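Local coordinates for KmHsv2 (Kluyveromyces marxianus, PDB 3VU4), which probably binds phosphoinositides through its seven-bladed beta-propeller, as a PROPPIN-family relative of the autophagy protein Atg18, at residues R307-A312 and L319-P324. Sequence-based numbering, arbitrary orientation.
Sequences RGCKIA and LVVVWP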
loop_
_atom_site.group_PDB
_atom_site.type_symbol
_atom_site.label_atom_id
_atom_site.label_comp_id
_atom_site.label_asym_id
_atom_site.label_seq_id
_atom_site.Cartn_x
_atom_site.Cartn_y
_atom_site.Cartn_z
ATOM N N ARG A 307 2.042 15.064 -8.572
ATOM C CA ARG A 307 3.268 14.287 -8.518
ATOM C C ARG A 307 2.783 12.842 -8.574
ATOM O O ARG A 307 2.949 12.151 -9.586
ATOM C CB ARG A 307 4.018 14.547 -7.212
ATOM C CG ARG A 307 4.594 15.949 -7.107
ATOM C CD ARG A 307 5.296 16.136 -5.775
ATOM N NE ARG A 307 5.382 17.547 -5.411
ATOM C CZ ARG A 307 5.553 17.988 -4.167
ATOM N NH1 ARG A 307 5.658 17.120 -3.161
ATOM N NH2 ARG A 307 5.600 19.295 -3.926
ATOM N N GLY A 308 2.159 12.405 -7.489
ATOM C CA GLY A 308 1.622 11.061 -7.437
ATOM C C GLY A 308 0.599 11.033 -6.326
ATOM O O GLY A 308 -0.012 12.061 -6.031
ATOM N N CYS A 309 0.397 9.872 -5.716
ATOM C CA CYS A 309 -0.536 9.766 -4.605
ATOM C C CYS A 309 -0.456 8.380 -4.008
ATOM O O CYS A 309 0.216 7.499 -4.551
ATOM C CB CYS A 309 -1.981 10.057 -5.051
ATOM S SG CYS A 309 -2.744 8.856 -6.192
ATOM N N LYS A 310 -1.127 8.210 -2.873
ATOM C CA LYS A 310 -1.190 6.929 -2.173
ATOM C C LYS A 310 -2.609 6.803 -1.681
ATOM O O LYS A 310 -3.200 7.788 -1.238
ATOM C CB LYS A 310 -0.214 6.885 -0.991
ATOM C CG LYS A 310 1.221 6.820 -1.449
ATOM C CD LYS A 310 2.206 6.493 -0.350
ATOM C CE LYS A 310 3.602 6.430 -0.959
ATOM N NZ LYS A 310 4.674 6.154 0.028
ATOM N N ILE A 311 -3.167 5.605 -1.779
ATOM C CA ILE A 311 -4.536 5.401 -1.336
ATOM C C ILE A 311 -4.592 4.396 -0.198
ATOM O O ILE A 311 -3.639 3.653 0.045
ATOM C CB ILE A 311 -5.431 4.942 -2.513
ATOM C CG1 ILE A 311 -5.042 3.543 -2.982
ATOM C CG2 ILE A 311 -5.247 5.896 -3.697
ATOM C CD1 ILE A 311 -5.710 3.134 -4.283
ATOM N N ALA A 312 -5.705 4.394 0.517
ATOM C CA ALA A 312 -5.875 3.474 1.629
ATOM C C ALA A 312 -7.347 3.350 1.974
ATOM O O ALA A 312 -8.054 4.354 2.110
ATOM C CB ALA A 312 -5.089 3.962 2.839
ATOM N N LEU A 319 -12.454 4.878 1.203
ATOM C CA LEU A 319 -11.009 4.931 1.085
ATOM C C LEU A 319 -10.554 6.381 0.954
ATOM O O LEU A 319 -11.336 7.263 0.590
ATOM C CB LEU A 319 -10.544 4.104 -0.117
ATOM C CG LEU A 319 -10.986 4.539 -1.510
ATOM C CD1 LEU A 319 -9.991 5.534 -2.047
ATOM C CD2 LEU A 319 -11.064 3.331 -2.440
ATOM N N VAL A 320 -9.293 6.626 1.283
ATOM C CA VAL A 320 -8.741 7.967 1.195
ATOM C C VAL A 320 -7.635 8.025 0.156
ATOM O O VAL A 320 -6.976 7.025 -0.146
ATOM C CB VAL A 320 -8.141 8.451 2.543
ATOM C CG1 VAL A 320 -9.210 8.552 3.589
ATOM C CG2 VAL A 320 -7.041 7.513 2.993
ATOM N N VAL A 321 -7.454 9.210 -0.404
ATOM C CA VAL A 321 -6.417 9.436 -1.391
ATOM C C VAL A 321 -5.637 10.628 -0.862
ATOM O O VAL A 321 -6.225 11.656 -0.496
ATOM C CB VAL A 321 -7.016 9.762 -2.764
ATOM C CG1 VAL A 321 -5.906 10.158 -3.736
ATOM C CG2 VAL A 321 -7.779 8.542 -3.294
ATOM N N VAL A 322 -4.323 10.472 -0.771
ATOM C CA VAL A 322 -3.480 11.548 -0.283
ATOM C C VAL A 322 -2.596 12.077 -1.411
ATOM O O VAL A 322 -1.863 11.318 -2.060
ATOM C CB VAL A 322 -2.599 11.072 0.881
ATOM C CG1 VAL A 322 -1.764 12.240 1.431
ATOM C CG2 VAL A 322 -3.477 10.490 1.962
ATOM N N TRP A 323 -2.693 13.383 -1.649
ATOM C CA TRP A 323 -1.909 14.033 -2.687
ATOM C C TRP A 323 -0.762 14.779 -2.014
ATOM O O TRP A 323 -0.984 15.802 -1.363
ATOM C CB TRP A 323 -2.781 15.018 -3.461
ATOM C CG TRP A 323 -4.007 14.405 -4.053
ATOM C CD1 TRP A 323 -5.285 14.444 -3.544
ATOM C CD2 TRP A 323 -4.084 13.661 -5.278
ATOM N NE1 TRP A 323 -6.145 13.772 -4.385
ATOM C CE2 TRP A 323 -5.437 13.283 -5.451
ATOM C CE3 TRP A 323 -3.140 13.276 -6.242
ATOM C CZ2 TRP A 323 -5.870 12.542 -6.557
ATOM C CZ3 TRP A 323 -3.572 12.535 -7.340
ATOM C CH2 TRP A 323 -4.926 12.177 -7.486
ATOM N N PRO A 324 0.478 14.281 -2.154
ATOM C CA PRO A 324 1.615 14.958 -1.518
ATOM C C PRO A 324 1.856 16.407 -1.933
ATOM O O PRO A 324 2.230 17.218 -1.090
ATOM C CB PRO A 324 2.803 14.039 -1.839
ATOM C CG PRO A 324 2.407 13.407 -3.126
ATOM C CD PRO A 324 0.929 13.108 -2.925
#
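Lys-310 and Val-322 pair antiparallel through a reciprocal pair of backbone hydrogen bonds: Val-322 N to Lys-310 O is 2.9 Å and nearly straight (169° at the hydrogen), and Lys-310 N to Val-322 O is 3.3 Å. The same reciprocal pairing recurs at Ala-312 and Val-320, with Val-320 N 2.7 Å from Ala-312 O and Ala-312 N bonded in return to Val-320 O. That last oxygen also receives a CA-H...O contact from Ile-311. At the non-hydrogen-bonded pair between them, Ile-311 and Val-321 lie side by side, CG2 to CG2 3.7 Å. Of the backbone groups turned from this pairing, Ile-311 N bonds Asp-245 OD2 and Ile-311 O bonds Lys-247 NZ, while Val-321 and Leu-319 pair with the backbones of Glu-330 and Phe-332. This hairpin supplies the first two strands of a four-stranded propeller blade, its edge strand 310-313 being the innermost. Lys-310 NZ donates to Tyr-25 O and makes a cation-pi contact with the Tyr-25 ring. Beyond the last bridge, Cys-309 CB sits 4.0 Å from the centroid of the six-membered ring of Trp-323, over its face, beside Val-321 CG1; SG, held between the backbone N and the carbonyl carbon (chi1 67°), approaches the same ring obliquely. Trp-323 NE1 donates to Glu-330 OE1. Exchanging Trp-323 for alanine would probably leave Cys-309 CB without its aromatic cover and Glu-330 OE1 without that donor. Gly-308 O lies 3.4 Å from Pro-324 CD, where proline offers no N-H to continue the ladder.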